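Local coordinates for protein alginate lyase, family PL7 (Zobellia galactanivorans, PDB 4BE3) that cleaves alginate from the chain end as an exolytic lyase of family PL7, probably by beta-elimination at uronic acid linkages, at residues W138-N143 and K214-S219; M163-P168 and S172-P177; D34-E39 and T66-K71. One frame throughout, in Å; residues are numbered along the deposited sequence.

Contact 1. Residues W138-N143 and K214-S219; sequences WNYEIN and KNLLKS
Lys214 lays its side chain across one face of the Tyr140 ring. Its CE sits over the ring centre, 3.6 Å from the Tyr140 centroid and 6° off the normal, a CH-pi contact. The ammonium stays over the same face. Lys214 NZ lies 4.4 Å from the Tyr140 centroid, a cation-pi pair. The lysine chain bends once, at chi2 (67°), and runs extended beyond; the two side chains cross at about a right angle. Leu216 meets the same ring differently. Its CD2 touches Tyr140 CE1 at 3.8 Å, at the edge and near the ring plane. Trp138 adds a looser contact, with CH2 4.1 Å from Lys214 CB.

The tyrosine hydroxyl is held by polar partners. Tyr140 OH is hydrogen-bonded to Glu244. A water hydrogen-bonds to Tyr140 OH (2.9 Å) and to Asn215 O (2.8 Å), bridging the segments, though it has more acceptors nearby than protons to give. Beyond it, Asn215 OD1 takes the backbone N of Leu217 at 2.7 Å, an Asx turn that starts the loop after strand 210-215. Met198 of strand 197-203 packs on Trp138, Lys214 and Leu216. The whole is buried packing between the two sheets of the PL7 beta-jelly roll, at outermost strand 210-215.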
loop_
_atom_site.group_PDB
_atom_site.type_symbol
_atom_site.label_atom_id
_atom_site.label_comp_id
_atom_site.label_asym_id
_atom_site.label_seq_id
_atom_site.Cartn_x
_atom_site.Cartn_y
_atom_site.Cartn_z
ATOM N N TRP A 138 18.791 8.794 -14.445
ATOM C CA TRP A 138 18.220 7.783 -13.522
ATOM C C TRP A 138 18.629 6.399 -13.952
ATOM O O TRP A 138 18.750 6.149 -15.149
ATOM C CB TRP A 138 16.684 7.923 -13.447
ATOM C CG TRP A 138 16.004 7.581 -14.735
ATOM C CD1 TRP A 138 15.771 8.467 -15.788
ATOM C CD2 TRP A 138 15.385 6.298 -15.105
ATOM N NE1 TRP A 138 15.022 7.852 -16.756
ATOM C CE2 TRP A 138 14.768 6.534 -16.411
ATOM C CE3 TRP A 138 15.253 5.038 -14.455
ATOM C CZ2 TRP A 138 14.061 5.537 -17.122
ATOM C CZ3 TRP A 138 14.523 4.046 -15.174
ATOM C CH2 TRP A 138 13.969 4.288 -16.454
ATOM N N ASN A 139 18.823 5.497 -12.995
ATOM C CA ASN A 139 19.356 4.142 -13.337
ATOM C C ASN A 139 18.258 3.098 -12.968
ATOM O O ASN A 139 17.574 3.278 -11.913
ATOM C CB ASN A 139 20.488 3.805 -12.393
ATOM C CG ASN A 139 21.783 4.478 -12.851
ATOM O OD1 ASN A 139 21.711 5.433 -13.621
ATOM N ND2 ASN A 139 22.979 3.989 -12.304
ATOM N N TYR A 140 18.141 2.078 -13.801
ATOM C CA TYR A 140 17.243 0.924 -13.502
ATOM C C TYR A 140 18.209 -0.194 -13.181
ATOM O O TYR A 140 19.107 -0.474 -14.036
ATOM C CB TYR A 140 16.483 0.603 -14.809
ATOM C CG TYR A 140 15.698 -0.698 -14.622
ATOM C CD1 TYR A 140 14.462 -0.651 -13.921
ATOM C CD2 TYR A 140 16.201 -1.919 -15.146
ATOM C CE1 TYR A 140 13.711 -1.813 -13.764
ATOM C CE2 TYR A 140 15.468 -3.121 -14.978
ATOM C CZ TYR A 140 14.223 -3.001 -14.244
ATOM O OH TYR A 140 13.495 -4.223 -14.065
ATOM N N GLU A 141 18.066 -0.914 -12.040
ATOM C CA GLU A 141 18.954 -2.045 -11.822
ATOM C C GLU A 141 18.184 -3.324 -12.100
ATOM O O GLU A 141 16.978 -3.459 -11.682
ATOM C CB GLU A 141 19.352 -1.966 -10.367
ATOM C CG GLU A 141 20.209 -3.212 -9.998
ATOM C CD GLU A 141 20.778 -2.998 -8.598
ATOM O OE1 GLU A 141 20.108 -2.476 -7.629
ATOM O OE2 GLU A 141 21.977 -3.389 -8.432
ATOM N N ILE A 142 18.768 -4.298 -12.832
ATOM C CA ILE A 142 17.985 -5.498 -13.127
ATOM C C ILE A 142 17.716 -6.307 -11.879
ATOM O O ILE A 142 18.488 -6.350 -10.947
ATOM C CB ILE A 142 18.676 -6.386 -14.230
ATOM C CG1 ILE A 142 20.134 -6.642 -13.834
ATOM C CG2 ILE A 142 18.601 -5.704 -15.615
ATOM C CD1 ILE A 142 20.721 -7.912 -14.598
ATOM N N ASN A 143 16.514 -6.942 -11.851
ATOM C CA ASN A 143 16.304 -7.912 -10.794
ATOM C C ASN A 143 16.864 -9.283 -11.247
ATOM O O ASN A 143 16.157 -10.068 -11.891
ATOM C CB ASN A 143 14.775 -8.014 -10.553
ATOM C CG ASN A 143 14.474 -8.706 -9.195
ATOM O OD1 ASN A 143 13.297 -8.989 -8.832
ATOM N ND2 ASN A 143 15.489 -8.881 -8.421
ATOM N N LYS A 214 8.556 2.918 -17.776
ATOM C CA LYS A 214 9.326 1.650 -17.672
ATOM C C LYS A 214 8.433 0.597 -16.979
ATOM O O LYS A 214 8.018 0.811 -15.832
ATOM C CB LYS A 214 10.570 1.935 -16.812
ATOM C CG LYS A 214 11.425 0.696 -16.469
ATOM C CD LYS A 214 12.103 0.095 -17.673
ATOM C CE LYS A 214 12.955 -1.166 -17.313
ATOM N NZ LYS A 214 13.508 -1.835 -18.568
ATOM N N ASN A 215 8.148 -0.526 -17.675
ATOM C CA ASN A 215 7.295 -1.551 -17.082
ATOM C C ASN A 215 8.104 -2.316 -16.054
ATOM O O ASN A 215 9.162 -2.848 -16.365
ATOM C CB ASN A 215 6.920 -2.460 -18.221
ATOM C CG ASN A 215 5.865 -3.453 -17.800
ATOM O OD1 ASN A 215 5.840 -3.925 -16.683
ATOM N ND2 ASN A 215 5.005 -3.801 -18.746
ATOM N N LEU A 216 7.651 -2.360 -14.798
ATOM C CA LEU A 216 8.406 -3.120 -13.783
ATOM C C LEU A 216 7.952 -4.594 -13.599
ATOM O O LEU A 216 8.564 -5.313 -12.790
ATOM C CB LEU A 216 8.202 -2.448 -12.450
ATOM C CG LEU A 216 8.586 -0.930 -12.372
ATOM C CD1 LEU A 216 8.420 -0.427 -10.909
ATOM C CD2 LEU A 216 10.161 -0.889 -12.785
ATOM N N LEU A 217 6.988 -5.004 -14.474
ATOM C CA LEU A 217 6.448 -6.363 -14.409
ATOM C C LEU A 217 6.944 -7.270 -15.507
ATOM O O LEU A 217 6.683 -8.472 -15.424
ATOM C CB LEU A 217 4.895 -6.324 -14.543
ATOM C CG LEU A 217 4.122 -5.390 -13.568
ATOM C CD1 LEU A 217 2.574 -5.558 -13.757
ATOM C CD2 LEU A 217 4.482 -5.667 -12.112
ATOM N N LYS A 218 7.557 -6.699 -16.563
ATOM C CA LYS A 218 7.960 -7.556 -17.731
ATOM C C LYS A 218 9.364 -7.014 -18.098
ATOM O O LYS A 218 9.536 -5.847 -18.473
ATOM C CB LYS A 218 7.012 -7.403 -18.928
ATOM C CG LYS A 218 5.701 -8.148 -18.708
ATOM C CD LYS A 218 4.609 -7.573 -19.599
ATOM C CE LYS A 218 3.571 -8.677 -19.775
ATOM N NZ LYS A 218 2.850 -8.598 -21.071
ATOM N N SER A 219 10.339 -7.880 -18.002
ATOM C CA SER A 219 11.716 -7.419 -18.249
ATOM C C SER A 219 11.990 -7.241 -19.771
ATOM O O SER A 219 11.553 -8.059 -20.566
ATOM C CB SER A 219 12.631 -8.530 -17.753
ATOM O OG SER A 219 13.964 -8.185 -18.088
HETATM O O HOH W 1 11.464 -4.332 -16.111
#

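Contact 2. Residues M163-P168 and S172-P177; sequences MSVVGP and SYPEEP
Gly167 and Tyr173 bring the two arms of a loop together, with their CA atoms 4.3 Å apart. The loop is an irregular excursion of the jelly roll between strands 153-157 and 181-182. Neither arm is helix or strand. The touching parts run in roughly opposite directions, 147° apart, yet no hydrogen bond joins them.

The tight part is at Gly167. Its CA approaches Ser172 O at 3.3 Å in a CA-H...O contact, with an angle of 148° at the hydrogen. The CD atom of Pro174 lies against Gly167 CA at 3.8 Å. Gly167 also forms a backbone hydrogen bond with Ala97, which ties this point of the loop to another part of the chain.

Toward Val165 the packing is mainly apolar. The CG1 methyl of Val165 stands anti to the backbone N (chi1 -176°) and meets the CG corner of the Pro174 ring at 3.9 Å. The two side chains are set obliquely. Pro174 CG also lies 3.8 Å from Val166 O, and Phe128 packs on the same proline.

The solvent side, in contrast to the close CA-H...O approach, is at the turn. Pro168 is exposed, and Val166 and Tyr173 direct their CB atoms away from the facing arm. Val165, Val166, Pro168, Ser172, Tyr173 and Pro174 also touch a crystal neighbour, which may influence their detail. Ser172 is hydrogen-bonded through its hydroxyl to Thr169, within the turn itself. The same Ser172 OG rests 3.3 Å from Pro168 CG and 3.5 Å from Pro168 CD.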
loop_
_atom_site.group_PDB
_atom_site.type_symbol
_atom_site.label_atom_id
_atom_site.label_comp_id
_atom_site.label_asym_id
_atom_site.label_seq_id
_atom_site.Cartn_x
_atom_site.Cartn_y
_atom_site.Cartn_z
ATOM N N MET A 163 25.264 8.108 -16.439
ATOM C CA MET A 163 26.358 7.884 -15.552
ATOM C C MET A 163 27.596 7.446 -16.357
ATOM O O MET A 163 28.712 7.458 -15.766
ATOM C CB MET A 163 25.947 6.568 -14.736
ATOM C CG MET A 163 26.691 6.460 -13.480
ATOM S SD MET A 163 26.273 4.761 -12.843
ATOM C CE MET A 163 27.069 4.990 -11.244
ATOM N N SER A 164 27.393 7.058 -17.614
ATOM C CA SER A 164 28.506 6.403 -18.371
ATOM C C SER A 164 29.538 7.436 -18.876
ATOM O O SER A 164 30.597 7.064 -19.379
ATOM C CB SER A 164 27.999 5.580 -19.615
ATOM O OG SER A 164 27.451 6.460 -20.590
ATOM N N VAL A 165 29.201 8.715 -18.801
ATOM C CA VAL A 165 30.110 9.760 -19.351
ATOM C C VAL A 165 31.180 10.025 -18.284
ATOM O O VAL A 165 30.923 10.756 -17.301
ATOM C CB VAL A 165 29.358 11.040 -19.726
ATOM C CG1 VAL A 165 30.386 12.016 -20.389
ATOM C CG2 VAL A 165 28.349 10.707 -20.859
ATOM N N VAL A 166 32.337 9.422 -18.429
ATOM C CA VAL A 166 33.397 9.496 -17.407
ATOM C C VAL A 166 34.526 10.345 -17.963
ATOM O O VAL A 166 34.562 10.604 -19.182
ATOM C CB VAL A 166 33.874 8.080 -17.009
ATOM C CG1 VAL A 166 32.665 7.273 -16.370
ATOM C CG2 VAL A 166 34.326 7.267 -18.272
ATOM N N GLY A 167 35.508 10.633 -17.096
ATOM C CA GLY A 167 36.702 11.358 -17.602
ATOM C C GLY A 167 37.661 10.239 -18.097
ATOM O O GLY A 167 37.561 9.003 -17.768
ATOM N N PRO A 168 38.565 10.651 -18.975
ATOM C CA PRO A 168 39.438 9.626 -19.619
ATOM C C PRO A 168 40.581 9.323 -18.623
ATOM O O PRO A 168 41.277 8.321 -18.806
ATOM C CB PRO A 168 39.959 10.405 -20.913
ATOM C CG PRO A 168 40.029 11.877 -20.398
ATOM C CD PRO A 168 38.699 11.997 -19.554
ATOM N N SER A 172 40.970 14.301 -15.068
ATOM C CA SER A 172 40.570 15.132 -16.178
ATOM C C SER A 172 39.073 14.791 -16.491
ATOM O O SER A 172 38.670 13.625 -16.316
ATOM C CB SER A 172 41.442 14.895 -17.407
ATOM O OG SER A 172 41.298 13.607 -17.883
ATOM N N TYR A 173 38.277 15.805 -16.807
ATOM C CA TYR A 173 36.806 15.617 -16.818
ATOM C C TYR A 173 36.297 15.859 -18.221
ATOM O O TYR A 173 36.924 16.635 -18.995
ATOM C CB TYR A 173 36.183 16.681 -15.881
ATOM C CG TYR A 173 36.866 16.664 -14.555
ATOM C CD1 TYR A 173 37.116 15.447 -13.897
ATOM C CD2 TYR A 173 37.304 17.857 -13.958
ATOM C CE1 TYR A 173 37.787 15.438 -12.655
ATOM C CE2 TYR A 173 37.970 17.862 -12.718
ATOM C CZ TYR A 173 38.260 16.654 -12.095
ATOM O OH TYR A 173 38.972 16.561 -10.957
ATOM N N PRO A 174 35.176 15.271 -18.558
ATOM C CA PRO A 174 34.546 15.630 -19.849
ATOM C C PRO A 174 34.109 17.109 -19.735
ATOM O O PRO A 174 34.130 17.706 -18.591
ATOM C CB PRO A 174 33.253 14.836 -19.896
ATOM C CG PRO A 174 33.136 14.076 -18.630
ATOM C CD PRO A 174 34.337 14.344 -17.701
ATOM N N GLU A 175 33.717 17.680 -20.833
ATOM C CA GLU A 175 33.288 19.086 -20.703
ATOM C C GLU A 175 31.896 19.131 -19.994
ATOM O O GLU A 175 31.180 18.118 -19.897
ATOM C CB GLU A 175 33.171 19.733 -22.020
ATOM C CG GLU A 175 32.023 19.236 -22.761
ATOM C CD GLU A 175 31.913 19.921 -24.176
ATOM O OE1 GLU A 175 32.925 20.384 -24.740
ATOM O OE2 GLU A 175 30.805 19.951 -24.756
ATOM N N GLU A 176 31.579 20.252 -19.452
ATOM C CA GLU A 176 30.285 20.336 -18.682
ATOM C C GLU A 176 29.146 20.166 -19.664
ATOM O O GLU A 176 29.231 20.618 -20.853
ATOM C CB GLU A 176 30.174 21.582 -17.783
ATOM C CG GLU A 176 29.723 22.700 -18.574
ATOM C CD GLU A 176 29.509 23.963 -17.773
ATOM O OE1 GLU A 176 29.490 23.955 -16.586
ATOM O OE2 GLU A 176 29.331 25.023 -18.421
ATOM N N PRO A 177 28.035 19.540 -19.201
ATOM C CA PRO A 177 26.930 19.352 -20.097
ATOM C C PRO A 177 26.269 20.711 -20.317
ATOM O O PRO A 177 25.819 21.361 -19.336
ATOM C CB PRO A 177 26.015 18.408 -19.285
ATOM C CG PRO A 177 26.343 18.603 -17.821
ATOM C CD PRO A 177 27.883 18.805 -17.913
#

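Contact 3. Residues D34-E39 and T66-K71; sequences DFFYVE and TELGQK
Thr66 has OG1 beside its backbone N (chi1 -67°), which leaves the CG2 methyl anti to that N and against the Phe35 carbonyl. Phe36 has CG anti to its own N, at chi1 175°, which carries its ring toward Leu68. Thr66 CG2 is 3.2 Å from Phe35 O, the nearest approach of the contact. The other branch of the threonine, OG1, lies at the edge of the Phe35 ring, near its plane and 3.8 Å from CD1. The two side chains cross at about a right angle. Thr66 OG1 is a polar atom in a buried place, and its hydrogen bond to Lys50 O satisfies it.

The second phenylalanine packs more loosely. Phe36 CB is 4.2 Å from Thr66 CG2. Farther out, Phe36 CE1 is 4.3 Å from Leu68 CD2, which comes to the ring obliquely. No hydrogen bond links the two segments.

Phe35 and Phe36 fit a classic beta bulge at the start of strand 36-41. The strand is outermost in the seven-stranded sheet and pairs with strand 44-52, while strand 65-70 belongs to the other sheet. Phe49 of strand 44-52 packs on both Phe36 and Leu68, Ile16 of strand 14-17 does likewise, and Ile286 and Tyr290 of helix 286-291 cover Phe35.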
loop_
_atom_site.group_PDB
_atom_site.type_symbol
_atom_site.label_atom_id
_atom_site.label_comp_id
_atom_site.label_asym_id
_atom_site.label_seq_id
_atom_site.Cartn_x
_atom_site.Cartn_y
_atom_site.Cartn_z
ATOM N N ASP A 34 24.079 19.029 11.275
ATOM C CA ASP A 34 25.023 18.457 10.228
ATOM C C ASP A 34 24.501 17.266 9.444
ATOM O O ASP A 34 25.311 16.743 8.649
ATOM C CB ASP A 34 26.327 17.982 10.857
ATOM C CG ASP A 34 27.195 19.132 11.346
ATOM O OD1 ASP A 34 26.892 20.353 11.037
ATOM O OD2 ASP A 34 28.151 18.749 12.071
ATOM N N PHE A 35 23.269 16.785 9.668
ATOM C CA PHE A 35 22.770 15.652 8.854
ATOM C C PHE A 35 21.397 15.968 8.350
ATOM O O PHE A 35 21.107 15.764 7.194
ATOM C CB PHE A 35 22.708 14.363 9.660
ATOM C CG PHE A 35 24.114 13.912 10.106
ATOM C CD1 PHE A 35 24.981 13.315 9.212
ATOM C CD2 PHE A 35 24.519 14.123 11.420
ATOM C CE1 PHE A 35 26.283 12.935 9.642
ATOM C CE2 PHE A 35 25.810 13.755 11.846
ATOM C CZ PHE A 35 26.679 13.174 10.968
ATOM N N PHE A 36 20.482 16.367 9.267
ATOM C CA PHE A 36 19.042 16.315 8.864
ATOM C C PHE A 36 18.384 17.449 9.595
ATOM O O PHE A 36 18.258 17.374 10.854
ATOM C CB PHE A 36 18.383 15.014 9.278
ATOM C CG PHE A 36 16.857 14.949 8.983
ATOM C CD1 PHE A 36 16.311 15.144 7.672
ATOM C CD2 PHE A 36 15.973 14.722 10.071
ATOM C CE1 PHE A 36 14.914 15.035 7.468
ATOM C CE2 PHE A 36 14.596 14.606 9.853
ATOM C CZ PHE A 36 14.084 14.830 8.605
ATOM N N TYR A 37 18.134 18.543 8.897
ATOM C CA TYR A 37 17.772 19.798 9.641
ATOM C C TYR A 37 17.139 20.737 8.655
ATOM O O TYR A 37 17.057 20.465 7.486
ATOM C CB TYR A 37 18.942 20.525 10.297
ATOM C CG TYR A 37 20.117 20.789 9.348
ATOM C CD1 TYR A 37 21.115 19.793 9.200
ATOM C CD2 TYR A 37 20.225 21.979 8.633
ATOM C CE1 TYR A 37 22.225 20.040 8.347
ATOM C CE2 TYR A 37 21.330 22.228 7.813
ATOM C CZ TYR A 37 22.297 21.262 7.675
ATOM O OH TYR A 37 23.388 21.535 6.807
ATOM N N VAL A 38 16.642 21.853 9.139
ATOM C CA VAL A 38 15.905 22.809 8.271
ATOM C C VAL A 38 16.833 23.986 8.034
ATOM O O VAL A 38 17.551 24.413 8.972
ATOM C CB VAL A 38 14.603 23.367 8.951
ATOM C CG1 VAL A 38 14.045 24.478 8.064
ATOM C CG2 VAL A 38 13.601 22.174 9.069
ATOM N N GLU A 39 16.836 24.561 6.838
ATOM C CA GLU A 39 17.616 25.779 6.557
ATOM C C GLU A 39 16.654 26.723 5.918
ATOM O O GLU A 39 15.817 26.325 5.108
ATOM C CB GLU A 39 18.840 25.549 5.557
ATOM C CG GLU A 39 19.708 26.798 5.673
ATOM C CD GLU A 39 21.154 26.570 5.416
ATOM O OE1 GLU A 39 21.785 25.505 5.810
ATOM O OE2 GLU A 39 21.677 27.518 4.792
ATOM N N THR A 66 22.237 10.200 4.226
ATOM C CA THR A 66 21.250 10.727 5.222
ATOM C C THR A 66 19.984 10.682 4.419
ATOM O O THR A 66 19.844 11.497 3.415
ATOM C CB THR A 66 21.602 12.136 5.586
ATOM O OG1 THR A 66 22.852 12.117 6.306
ATOM C CG2 THR A 66 20.486 12.686 6.521
ATOM N N GLU A 67 19.081 9.701 4.673
ATOM C CA GLU A 67 18.026 9.499 3.615
ATOM C C GLU A 67 16.788 8.904 4.364
ATOM O O GLU A 67 16.951 7.981 5.236
ATOM C CB GLU A 67 18.601 8.412 2.636
ATOM C CG GLU A 67 17.718 8.256 1.387
ATOM C CD GLU A 67 18.233 7.187 0.450
ATOM O OE1 GLU A 67 18.735 6.103 0.922
ATOM O OE2 GLU A 67 18.045 7.416 -0.762
ATOM N N LEU A 68 15.649 9.344 3.900
ATOM C CA LEU A 68 14.344 8.765 4.446
ATOM C C LEU A 68 14.046 7.452 3.793
ATOM O O LEU A 68 14.354 7.290 2.565
ATOM C CB LEU A 68 13.276 9.741 4.039
ATOM C CG LEU A 68 13.455 11.148 4.478
ATOM C CD1 LEU A 68 12.155 11.893 4.034
ATOM C CD2 LEU A 68 13.513 11.230 6.038
ATOM N N GLY A 69 13.335 6.522 4.455
ATOM C CA GLY A 69 12.830 5.327 3.790
ATOM C C GLY A 69 11.329 5.296 4.146
ATOM O O GLY A 69 10.939 5.558 5.337
ATOM N N GLN A 70 10.547 5.000 3.141
ATOM C CA GLN A 70 9.069 4.985 3.392
ATOM C C GLN A 70 8.729 3.738 4.247
ATOM O O GLN A 70 9.116 2.578 3.947
ATOM C CB GLN A 70 8.380 4.903 2.010
ATOM C CG GLN A 70 6.885 4.726 2.102
ATOM C CD GLN A 70 6.331 4.589 0.692
ATOM O OE1 GLN A 70 7.037 4.008 -0.218
ATOM N NE2 GLN A 70 5.035 4.937 0.473
ATOM N N LYS A 71 7.874 3.962 5.297
ATOM C CA LYS A 71 7.574 2.825 6.226
ATOM C C LYS A 71 6.627 1.808 5.606
ATOM O O LYS A 71 6.793 0.610 5.822
ATOM C CB LYS A 71 6.855 3.472 7.419
ATOM C CG LYS A 71 7.807 4.241 8.304
ATOM C CD LYS A 71 6.994 4.841 9.485
ATOM C CE LYS A 71 7.979 5.594 10.363
ATOM N NZ LYS A 71 7.224 6.209 11.543
#

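How the contacts relate
Contacts 1 and 3 each join the two sheets of the sandwich, on opposite sides of the chain's centre. Their centres are 27 Å apart and their nearest atoms about 12 Å apart. Contact 2 lies in a surface loop, in the sequence between the two segments of contact 1. These two touch through Asn139 ND2 and Met163 SD, 3.4 Å apart. Contacts 2 and 3 stay apart, about 14 Å between nearest atoms. Contact 3 lies near the tartrate pocket: the Leu68 side chain is about 9 Å from the ligand, and Glu67 forms salt bridges to the pocket residues Arg65 and Lys257.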